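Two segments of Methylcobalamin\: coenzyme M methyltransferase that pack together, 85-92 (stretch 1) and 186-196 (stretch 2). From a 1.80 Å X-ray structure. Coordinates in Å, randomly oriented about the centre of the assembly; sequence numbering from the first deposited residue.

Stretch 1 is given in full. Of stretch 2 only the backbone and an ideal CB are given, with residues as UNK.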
ATOM      1  N   THR A  85       5.901   6.264  -6.290  1.00 19.18           N
ATOM      2  CA  THR A  85       6.913   7.272  -6.601  1.00 18.46           C
ATOM      3  C   THR A  85       6.572   8.705  -6.195  1.00 18.03           C
ATOM      4  O   THR A  85       7.452   9.623  -6.310  1.00 17.53           O
ATOM      5  CB  THR A  85       7.298   7.324  -8.138  1.00 19.46           C
ATOM      6  OG1 THR A  85       6.191   7.830  -8.899  1.00 19.73           O
ATOM      7  CG2 THR A  85       7.705   5.934  -8.733  1.00 18.93           C
ATOM      8  N   VAL A  86       5.389   8.979  -5.703  1.00 17.43           N
ATOM      9  CA  VAL A  86       5.063  10.363  -5.430  1.00 17.41           C
ATOM     10  C   VAL A  86       6.028  11.054  -4.441  1.00 17.57           C
ATOM     11  O   VAL A  86       6.447  12.209  -4.639  1.00 17.51           O
ATOM     12  CB  VAL A  86       3.579  10.514  -5.006  1.00 16.99           C
ATOM     13  CG1 VAL A  86       3.215  11.933  -4.531  1.00 16.64           C
ATOM     14  CG2 VAL A  86       2.650  10.143  -6.156  1.00 16.39           C
ATOM     15  N   LEU A  87       6.275  10.381  -3.325  1.00 17.48           N
ATOM     16  CA  LEU A  87       7.049  10.976  -2.269  1.00 17.92           C
ATOM     17  C   LEU A  87       8.518  11.024  -2.724  1.00 17.70           C
ATOM     18  O   LEU A  87       9.213  12.004  -2.525  1.00 18.48           O
ATOM     19  CB  LEU A  87       6.861  10.174  -0.933  1.00 17.46           C
ATOM     20  CG  LEU A  87       7.741  10.672   0.266  1.00 17.62           C
ATOM     21  CD1 LEU A  87       7.485  12.182   0.479  1.00 18.00           C
ATOM     22  CD2 LEU A  87       7.469   9.818   1.520  1.00 17.67           C
ATOM     23  N   VAL A  88       9.024   9.948  -3.308  1.00 17.65           N
ATOM     24  CA  VAL A  88      10.461   9.939  -3.659  1.00 17.85           C
ATOM     25  C   VAL A  88      10.778  11.014  -4.719  1.00 18.02           C
ATOM     26  O   VAL A  88      11.844  11.674  -4.665  1.00 18.23           O
ATOM     27  CB  VAL A  88      10.937   8.528  -4.072  1.00 18.18           C
ATOM     28  CG1 VAL A  88      10.896   7.602  -2.837  1.00 17.96           C
ATOM     29  CG2 VAL A  88      10.079   7.909  -5.138  1.00 18.26           C
ATOM     30  N   GLU A  89       9.845  11.250  -5.622  1.00 18.09           N
ATOM     31  CA  GLU A  89       9.960  12.313  -6.556  1.00 18.77           C
ATOM     32  C   GLU A  89       9.926  13.674  -5.886  1.00 18.65           C
ATOM     33  O   GLU A  89      10.688  14.551  -6.300  1.00 19.15           O
ATOM     34  CB  GLU A  89       8.823  12.273  -7.545  1.00 19.50           C
ATOM     35  CG  GLU A  89       8.875  13.396  -8.551  1.00 21.13           C
ATOM     36  CD  GLU A  89       7.823  13.253  -9.653  1.00 22.52           C
ATOM     37  OE1 GLU A  89       6.708  12.900  -9.311  1.00 23.16           O
ATOM     38  OE2 GLU A  89       8.027  13.504 -10.869  1.00 24.26           O
ATOM     39  N   ALA A  90       9.025  13.893  -4.967  1.00 18.68           N
ATOM     40  CA  ALA A  90       9.013  15.142  -4.169  1.00 19.51           C
ATOM     41  C   ALA A  90      10.308  15.335  -3.385  1.00 20.41           C
ATOM     42  O   ALA A  90      10.818  16.459  -3.333  1.00 22.07           O
ATOM     43  CB  ALA A  90       7.789  15.175  -3.290  1.00 19.56           C
ATOM     44  N   MET A  91      10.931  14.238  -3.000  1.00 20.37           N
ATOM     45  CA  MET A  91      12.260  14.239  -2.367  1.00 22.30           C
ATOM     46  C   MET A  91      13.459  14.417  -3.321  1.00 22.94           C
ATOM     47  O   MET A  91      14.610  14.432  -2.844  1.00 26.02           O
ATOM     48  CB  MET A  91      12.440  13.005  -1.485  1.00 22.93           C
ATOM     49  CG  MET A  91      11.592  12.990  -0.178  1.00 22.75           C
ATOM     50  SD  MET A  91      12.201  14.254   0.964  1.00 25.55           S
ATOM     51  CE  MET A  91      13.690  13.343   1.464  1.00 23.95           C
ATOM     52  N   GLY A  92      13.217  14.487  -4.636  1.00 22.17           N
ATOM     53  CA  GLY A  92      14.269  14.770  -5.630  1.00 21.76           C
ATOM     54  C   GLY A  92      14.597  13.659  -6.630  1.00 21.53           C
ATOM     55  O   GLY A  92      15.350  13.868  -7.537  1.00 21.38           O
ATOM     56  N   UNK A 186      16.654   7.679   8.354  1.00 22.06           N
ATOM     57  CA  UNK A 186      16.070   8.721   9.158  1.00 23.14           C
ATOM     58  C   UNK A 186      15.436   9.838   8.368  1.00 22.57           C
ATOM     59  O   UNK A 186      14.339  10.290   8.710  1.00 23.48           O
ATOM     60  CB  UNK A 186      17.139   9.305  10.084  1.00 23.14           C
ATOM     61  N   UNK A 187      16.098  10.314   7.312  1.00 22.44           N
ATOM     62  CA  UNK A 187      15.503  11.332   6.453  1.00 21.93           C
ATOM     63  C   UNK A 187      14.255  10.764   5.764  1.00 21.05           C
ATOM     64  O   UNK A 187      13.206  11.445   5.731  1.00 20.41           O
ATOM     65  CB  UNK A 187      16.516  11.823   5.417  1.00 21.93           C
ATOM     66  N   UNK A 188      14.366   9.536   5.194  1.00 19.89           N
ATOM     67  CA  UNK A 188      13.219   8.873   4.555  1.00 19.84           C
ATOM     68  C   UNK A 188      12.047   8.747   5.525  1.00 19.48           C
ATOM     69  O   UNK A 188      10.929   9.020   5.104  1.00 18.91           O
ATOM     70  CB  UNK A 188      13.620   7.489   4.040  1.00 19.84           C
ATOM     71  N   UNK A 189      12.287   8.421   6.825  1.00 19.80           N
ATOM     72  CA  UNK A 189      11.179   8.200   7.757  1.00 20.49           C
ATOM     73  C   UNK A 189      10.490   9.517   8.075  1.00 21.30           C
ATOM     74  O   UNK A 189       9.254   9.574   8.094  1.00 20.87           O
ATOM     75  CB  UNK A 189      11.675   7.536   9.044  1.00 20.49           C
ATOM     76  N   UNK A 190      11.291  10.568   8.223  1.00 21.99           N
ATOM     77  CA  UNK A 190      10.776  11.862   8.519  1.00 23.68           C
ATOM     78  C   UNK A 190       9.855  12.329   7.375  1.00 21.62           C
ATOM     79  O   UNK A 190       8.788  12.862   7.600  1.00 20.16           O
ATOM     80  CB  UNK A 190      11.924  12.846   8.751  1.00 23.68           C
ATOM     81  N   UNK A 191      10.354  12.223   6.161  1.00 20.69           N
ATOM     82  CA  UNK A 191       9.589  12.656   4.972  1.00 19.82           C
ATOM     83  C   UNK A 191       8.311  11.825   4.901  1.00 19.02           C
ATOM     84  O   UNK A 191       7.241  12.332   4.573  1.00 18.93           O
ATOM     85  CB  UNK A 191      10.409  12.503   3.689  1.00 19.82           C
ATOM     86  N   UNK A 192       8.426  10.542   5.163  1.00 18.89           N
ATOM     87  CA  UNK A 192       7.262   9.608   5.072  1.00 18.39           C
ATOM     88  C   UNK A 192       6.146  10.020   6.023  1.00 18.33           C
ATOM     89  O   UNK A 192       4.981  10.051   5.656  1.00 17.57           O
ATOM     90  CB  UNK A 192       7.693   8.174   5.388  1.00 18.39           C
ATOM     91  N   UNK A 193       6.517  10.393   7.237  1.00 18.68           N
ATOM     92  CA  UNK A 193       5.525  10.720   8.258  1.00 18.86           C
ATOM     93  C   UNK A 193       4.827  12.021   7.849  1.00 19.03           C
ATOM     94  O   UNK A 193       3.573  12.153   7.938  1.00 19.57           O
ATOM     95  CB  UNK A 193       6.172  10.850   9.638  1.00 18.86           C
ATOM     96  N   UNK A 194       5.621  12.973   7.377  1.00 18.99           N
ATOM     97  CA  UNK A 194       5.073  14.271   6.936  1.00 19.06           C
ATOM     98  C   UNK A 194       4.006  14.068   5.838  1.00 18.65           C
ATOM     99  O   UNK A 194       2.934  14.671   5.872  1.00 18.86           O
ATOM    100  CB  UNK A 194       6.195  15.174   6.419  1.00 19.06           C
ATOM    101  N   UNK A 195       4.343  13.292   4.833  1.00 17.84           N
ATOM    102  CA  UNK A 195       3.414  13.053   3.685  1.00 17.81           C
ATOM    103  C   UNK A 195       2.198  12.267   4.131  1.00 17.78           C
ATOM    104  O   UNK A 195       1.055  12.621   3.825  1.00 18.81           O
ATOM    105  CB  UNK A 195       4.120  12.300   2.555  1.00 17.81           C
ATOM    106  N   UNK A 196       2.430  11.211   4.901  1.00 17.48           N
ATOM    107  CA  UNK A 196       1.314  10.391   5.438  1.00 17.24           C
ATOM    108  C   UNK A 196       0.294  11.255   6.222  1.00 17.94           C
ATOM    109  O   UNK A 196      -0.889  11.202   5.955  1.00 18.04           O
ATOM    110  CB  UNK A 196       1.864   9.292   6.348  1.00 17.24           C
TER

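Stretch 2 is helical throughout, and its axis comes no nearer than 10.7 Å to that of the short helix 86-90, at an angle of 117° between their N-to-C directions. What stretch 1 offers is almost wholly apolar: the side chains of V86, L87 and M91, three residues that point toward the second helix.

Position 186 has nothing of stretch 1 within 5.5 Å of its ideal CB, so this contact sets no preference. It is D186, whose OD1 is hydrogen-bonded elsewhere in the structure.

At 187 the CA-to-CB bond runs sideways, and the ideal CB lies 5.1 Å from M91 CE. A small residue would stop short of that methyl; a branched or longer apolar chain could cover it, and valine, isoleucine, leucine or methionine would all be reasonable. The deposited residue is I187, with chi1 m, and its CG2 meets M91 CE at 3.7 Å.

Positions 188, 189 and 190 see no atom of stretch 1 near their ideal CB atoms, and helix-compatible residues of many kinds would do. They are A188, T189, whose CB points away, and E190.

Position 191 is the tightest. Its CB points toward stretch 1, and the ideal atom already stands 3.7 Å from M91 SD and 4.4 Å from L87 CD1. With two side chains this close, little room remains in front of the CB, and a small residue is the natural choice: alanine first, with glycine or serine possible but less favourable to helix or to apolar packing. It is A191, whose CB touches M91 SD at 3.7 Å and L87 CD1 at 4.3 Å.

At 192 the CB points sideways, with L87 CD2 4.2 Å from the ideal atom. Alanine, serine or another small residue would fit beside the leucine methyl, and stretch 1 presents no polar side-chain partner here. S192 satisfies its hydroxyl within its own helix: OG donates to A188 O at 3.0 Å. The same OG lies 3.5 Å from L87 CD2, a packing contact.

Position 193 points away and takes no part; it is I193. Position 194 points toward stretch 1, yet nothing lies within 5.5 Å of its ideal CB, so its identity is left free by this contact; it is I194.

At 195 the CB again points toward stretch 1, the ideal atom 4.0 Å from L87 CD1, and the CA of 195 lies 7.3 Å from L87 CA. Beyond L87 lies V86, so a long side chain could pass the leucine and reach the valine: phenylalanine, tyrosine or methionine; leucine could cover L87 but would stop short of V86. Y195 does so with chi1 t. Its CD2 packs on L87 CB at 3.8 Å, its CZ lies 3.9 Å from V86 CG1, and OH comes within 3.5 Å of V86 CG1, without a hydrogen bond to stretch 1.

Position 196 points sideways with no neighbour across the contact; it is A196.

Stretch 2, residues 186-196: DIATEASIIYA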
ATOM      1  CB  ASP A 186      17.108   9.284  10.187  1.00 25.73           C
ATOM      2  CG  ASP A 186      17.429   8.238  11.329  1.00 28.16           C
ATOM      3  OD1 ASP A 186      16.692   7.218  11.457  1.00 30.99           O
ATOM      4  OD2 ASP A 186      18.443   8.429  12.030  1.00 29.78           O
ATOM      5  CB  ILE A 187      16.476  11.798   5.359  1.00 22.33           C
ATOM      6  CG1 ILE A 187      17.715  12.479   5.999  1.00 23.87           C
ATOM      7  CG2 ILE A 187      15.790  12.735   4.393  1.00 22.37           C
ATOM      8  CD1 ILE A 187      18.959  12.465   5.136  1.00 23.59           C
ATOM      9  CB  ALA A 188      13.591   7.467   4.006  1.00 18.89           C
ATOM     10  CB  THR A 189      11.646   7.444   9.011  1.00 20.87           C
ATOM     11  OG1 THR A 189      12.222   6.228   8.551  1.00 20.98           O
ATOM     12  CG2 THR A 189      10.533   7.135  10.040  1.00 20.45           C
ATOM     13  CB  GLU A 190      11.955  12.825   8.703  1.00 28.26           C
ATOM     14  CG  GLU A 190      11.622  14.282   8.926  1.00 32.05           C
ATOM     15  CD  GLU A 190      12.904  15.148   9.106  1.00 39.49           C
ATOM     16  OE1 GLU A 190      13.869  14.676   9.801  1.00 44.45           O
ATOM     17  OE2 GLU A 190      12.950  16.305   8.556  1.00 43.37           O
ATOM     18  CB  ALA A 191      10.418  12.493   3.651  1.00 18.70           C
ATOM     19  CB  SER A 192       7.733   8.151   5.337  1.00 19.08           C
ATOM     20  OG  SER A 192       8.438   7.690   4.164  1.00 19.73           O
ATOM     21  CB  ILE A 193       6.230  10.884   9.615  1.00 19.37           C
ATOM     22  CG1 ILE A 193       6.664   9.531  10.079  1.00 19.64           C
ATOM     23  CG2 ILE A 193       5.357  11.647  10.579  1.00 19.54           C
ATOM     24  CD1 ILE A 193       7.631   9.596  11.224  1.00 20.44           C
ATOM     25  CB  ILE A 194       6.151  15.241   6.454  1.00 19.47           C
ATOM     26  CG1 ILE A 194       7.040  15.715   7.638  1.00 19.96           C
ATOM     27  CG2 ILE A 194       5.510  16.444   5.705  1.00 19.96           C
ATOM     28  CD1 ILE A 194       8.395  16.318   7.289  1.00 20.21           C
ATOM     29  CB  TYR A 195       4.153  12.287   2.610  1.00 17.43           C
ATOM     30  CG  TYR A 195       3.324  11.892   1.383  1.00 17.45           C
ATOM     31  CD1 TYR A 195       2.349  12.734   0.861  1.00 17.71           C
ATOM     32  CD2 TYR A 195       3.537  10.683   0.753  1.00 17.31           C
ATOM     33  CE1 TYR A 195       1.598  12.382  -0.262  1.00 17.99           C
ATOM     34  CE2 TYR A 195       2.844  10.322  -0.425  1.00 17.68           C
ATOM     35  CZ  TYR A 195       1.853  11.180  -0.911  1.00 18.00           C
ATOM     36  OH  TYR A 195       1.111  10.842  -2.003  1.00 18.34           O
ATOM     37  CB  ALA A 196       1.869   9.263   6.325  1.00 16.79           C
TER
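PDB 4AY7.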